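PDB 3O2E: BolA-like protein from Babesia bovis, which is of unknown function but, as a member of the BolA/IbaG family, may take part in binding a 2Fe-2S iron-sulfur cluster. Local coordinates for residues A[74-79]-A[87-92]. Numbering follows the deposited sequence.
Sequences LVNSAI and HAFTMK
The CA atoms of Val75 and Met91, and of Asn76 and Phe89, are the nearest pairs where the last turn of helix 68-78 runs over strand 88-92, the two short axes 10.5 Å apart at closest approach and 136° between their N-to-C directions. Ile79, the first residue to leave helical geometry, sets its CD1 above the centre of the Phe89 ring, 3.7 Å from the centroid and 5° off the normal. Near-equal distances from this methyl to all six ring carbons confirm a CH-pi contact over the face. CB of Phe89 points toward the helix, and its first torsion lays the ring forward along the strand, toward Met91, so that one face lies under Ile79 CD1. Ile79 also touches Ile86, which with His87 forms the magnesium site at the start of this strand. Val75 CG1 approaches the Phe89 ring obliquely, 3.8 Å from CE2. This is the helix-on-sheet packing of a beta-alpha-beta unit in the BolA fold: strand 52-59, helix 68-78 and strand 86-94 follow in sequence, and the two strands pair in parallel. Leu32 and Leu36 of helix 25-36 also touch Val75, while Phe54 and Ala56 of the neighbouring strand touch Phe89. Met91 and Val75 reach toward each other, SD of Met91 settling against the branch point of Val75, 3.5 Å from its CB. A bend at chi3 (84°) then turns the Met91 CE methyl to the edge of the Phe89 ring, in its plane, and to within 3.5 Å of Asn76 OD1. That amide oxygen also accepts a hydrogen bond from a water at 3.1 Å, and the same water donates a second, weak bond to Phe89 O.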
ATOM      1  N   LEU A  74      -9.187  -0.692   2.568  1.00 17.68           N
ATOM      2  CA  LEU A  74      -8.431  -1.564   3.434  1.00 17.43           C
ATOM      3  C   LEU A  74      -6.964  -1.131   3.538  1.00 14.98           C
ATOM      4  O   LEU A  74      -6.372  -1.177   4.589  1.00 14.55           O
ATOM      5  CB  LEU A  74      -8.547  -2.986   2.894  1.00 18.64           C
ATOM      6  CG  LEU A  74      -8.163  -4.181   3.746  1.00 21.66           C
ATOM      7  CD1 LEU A  74      -8.993  -4.259   5.003  1.00 25.22           C
ATOM      8  CD2 LEU A  74      -8.343  -5.438   2.902  1.00 21.03           C
ATOM      9  N   VAL A  75      -6.368  -0.767   2.427  1.00 13.89           N
ATOM     10  CA  VAL A  75      -4.980  -0.288   2.427  1.00 14.13           C
ATOM     11  C   VAL A  75      -4.833   1.003   3.189  1.00 14.09           C
ATOM     12  O   VAL A  75      -3.920   1.147   4.004  1.00 15.53           O
ATOM     13  CB  VAL A  75      -4.456  -0.170   1.009  1.00 13.41           C
ATOM     14  CG1 VAL A  75      -3.031   0.398   0.988  1.00 13.39           C
ATOM     15  CG2 VAL A  75      -4.541  -1.552   0.363  1.00 15.59           C
ATOM     16  N   ASN A  76      -5.759   1.931   2.991  1.00 15.57           N
ATOM     17  CA  ASN A  76      -5.703   3.204   3.707  1.00 15.22           C
ATOM     18  C   ASN A  76      -5.913   3.010   5.182  1.00 15.80           C
ATOM     19  O   ASN A  76      -5.291   3.661   5.980  1.00 14.62           O
ATOM     20  CB  ASN A  76      -6.754   4.136   3.196  1.00 16.13           C
ATOM     21  CG  ASN A  76      -6.494   4.588   1.805  1.00 17.10           C
ATOM     22  OD1 ASN A  76      -5.352   4.648   1.340  1.00 16.12           O
ATOM     23  ND2 ASN A  76      -7.553   4.940   1.131  1.00 17.85           N
ATOM     24  N   SER A  77      -6.753   2.052   5.557  1.00 17.12           N
ATOM     25  CA  SER A  77      -6.918   1.752   6.966  1.00 17.87           C
ATOM     26  C   SER A  77      -5.642   1.189   7.650  1.00 16.98           C
ATOM     27  O   SER A  77      -5.450   1.398   8.825  1.00 17.14           O
ATOM     28  CB  SER A  77      -8.140   0.875   7.195  1.00 19.49           C
ATOM     29  OG  SER A  77      -7.736  -0.443   7.371  1.00 23.21           O
ATOM     30  N   ALA A  78      -4.802   0.471   6.914  1.00 16.80           N
ATOM     31  CA  ALA A  78      -3.490   0.024   7.403  1.00 16.84           C
ATOM     32  C   ALA A  78      -2.547   1.160   7.779  1.00 17.18           C
ATOM     33  O   ALA A  78      -1.753   1.064   8.737  1.00 17.25           O
ATOM     34  CB  ALA A  78      -2.854  -0.887   6.350  1.00 15.88           C
ATOM     35  N   ILE A  79      -2.655   2.265   7.053  1.00 17.22           N
ATOM     36  CA  ILE A  79      -1.757   3.411   7.223  1.00 17.15           C
ATOM     37  C   ILE A  79      -2.519   4.640   7.689  1.00 17.16           C
ATOM     38  O   ILE A  79      -2.066   5.787   7.425  1.00 17.12           O
ATOM     39  CB  ILE A  79      -0.970   3.751   5.918  1.00 16.85           C
ATOM     40  CG1 ILE A  79      -1.931   4.000   4.735  1.00 17.34           C
ATOM     41  CG2 ILE A  79       0.052   2.643   5.498  1.00 16.77           C
ATOM     42  CD1 ILE A  79      -1.247   4.595   3.484  1.00 17.78           C
ATOM     43  N   HIS A  87       1.820  13.066   1.574  1.00 12.71           N
ATOM     44  CA  HIS A  87       1.376  13.992   0.539  1.00 12.77           C
ATOM     45  C   HIS A  87       0.477  13.280  -0.480  1.00 13.14           C
ATOM     46  O   HIS A  87      -0.628  13.781  -0.859  1.00 13.49           O
ATOM     47  CB  HIS A  87       2.607  14.642  -0.174  1.00 12.22           C
ATOM     48  CG  HIS A  87       2.276  15.279  -1.484  1.00 12.13           C
ATOM     49  ND1 HIS A  87       1.482  16.402  -1.587  1.00 12.01           N
ATOM     50  CD2 HIS A  87       2.603  14.930  -2.753  1.00 11.12           C
ATOM     51  CE1 HIS A  87       1.352  16.722  -2.858  1.00 14.30           C
ATOM     52  NE2 HIS A  87       2.016  15.845  -3.589  1.00 11.86           N
ATOM     53  N   ALA A  88       0.957  12.130  -0.950  1.00 13.40           N
ATOM     54  CA  ALA A  88       0.228  11.316  -1.915  1.00 13.94           C
ATOM     55  C   ALA A  88       0.507   9.841  -1.696  1.00 14.35           C
ATOM     56  O   ALA A  88       1.619   9.433  -1.367  1.00 13.90           O
ATOM     57  CB  ALA A  88       0.636  11.684  -3.361  1.00 14.66           C
ATOM     58  N   PHE A  89      -0.515   9.032  -1.934  1.00 15.62           N
ATOM     59  CA  PHE A  89      -0.403   7.605  -1.860  1.00 15.16           C
ATOM     60  C   PHE A  89      -1.271   7.013  -2.946  1.00 15.94           C
ATOM     61  O   PHE A  89      -2.475   7.325  -3.046  1.00 18.81           O
ATOM     62  CB  PHE A  89      -0.791   7.106  -0.478  1.00 14.97           C
ATOM     63  CG  PHE A  89      -0.465   5.650  -0.265  1.00 16.93           C
ATOM     64  CD1 PHE A  89       0.749   5.265   0.253  1.00 18.86           C
ATOM     65  CD2 PHE A  89      -1.401   4.658  -0.592  1.00 19.80           C
ATOM     66  CE1 PHE A  89       1.064   3.910   0.449  1.00 20.35           C
ATOM     67  CE2 PHE A  89      -1.108   3.320  -0.383  1.00 23.29           C
ATOM     68  CZ  PHE A  89       0.165   2.948   0.124  1.00 20.93           C
ATOM     69  N   THR A  90      -0.639   6.234  -3.812  1.00 15.04           N
ATOM     70  CA  THR A  90      -1.315   5.524  -4.863  1.00 14.92           C
ATOM     71  C   THR A  90      -1.023   4.026  -4.707  1.00 13.95           C
ATOM     72  O   THR A  90      -0.064   3.608  -4.049  1.00 12.80           O
ATOM     73  CB  THR A  90      -0.894   5.974  -6.259  1.00 15.45           C
ATOM     74  OG1 THR A  90       0.478   5.648  -6.466  1.00 16.44           O
ATOM     75  CG2 THR A  90      -1.103   7.478  -6.466  1.00 16.07           C
ATOM     76  N   MET A  91      -1.883   3.210  -5.323  1.00 14.72           N
ATOM     77  CA  MET A  91      -1.816   1.765  -5.139  1.00 13.47           C
ATOM     78  C   MET A  91      -2.467   0.985  -6.282  1.00 13.76           C
ATOM     79  O   MET A  91      -3.301   1.514  -7.049  1.00 13.54           O
ATOM     80  CB  MET A  91      -2.444   1.384  -3.795  1.00 14.07           C
ATOM     81  CG  MET A  91      -3.955   1.413  -3.790  1.00 15.89           C
ATOM     82  SD  MET A  91      -4.692   1.181  -2.209  0.71 13.11           S
ATOM     83  CE  MET A  91      -4.608   2.839  -1.596  1.00 15.39           C
ATOM     84  N   LYS A  92      -2.020  -0.261  -6.415  1.00 14.03           N
ATOM     85  CA  LYS A  92      -2.653  -1.259  -7.273  1.00 14.24           C
ATOM     86  C   LYS A  92      -2.817  -2.504  -6.397  1.00 14.88           C
ATOM     87  O   LYS A  92      -1.854  -2.945  -5.774  1.00 13.79           O
ATOM     88  CB  LYS A  92      -1.778  -1.549  -8.491  1.00 15.41           C
TER
HETATM   89  O   HOH W   1      -4.831   6.844  -0.752  1.00 27.40           O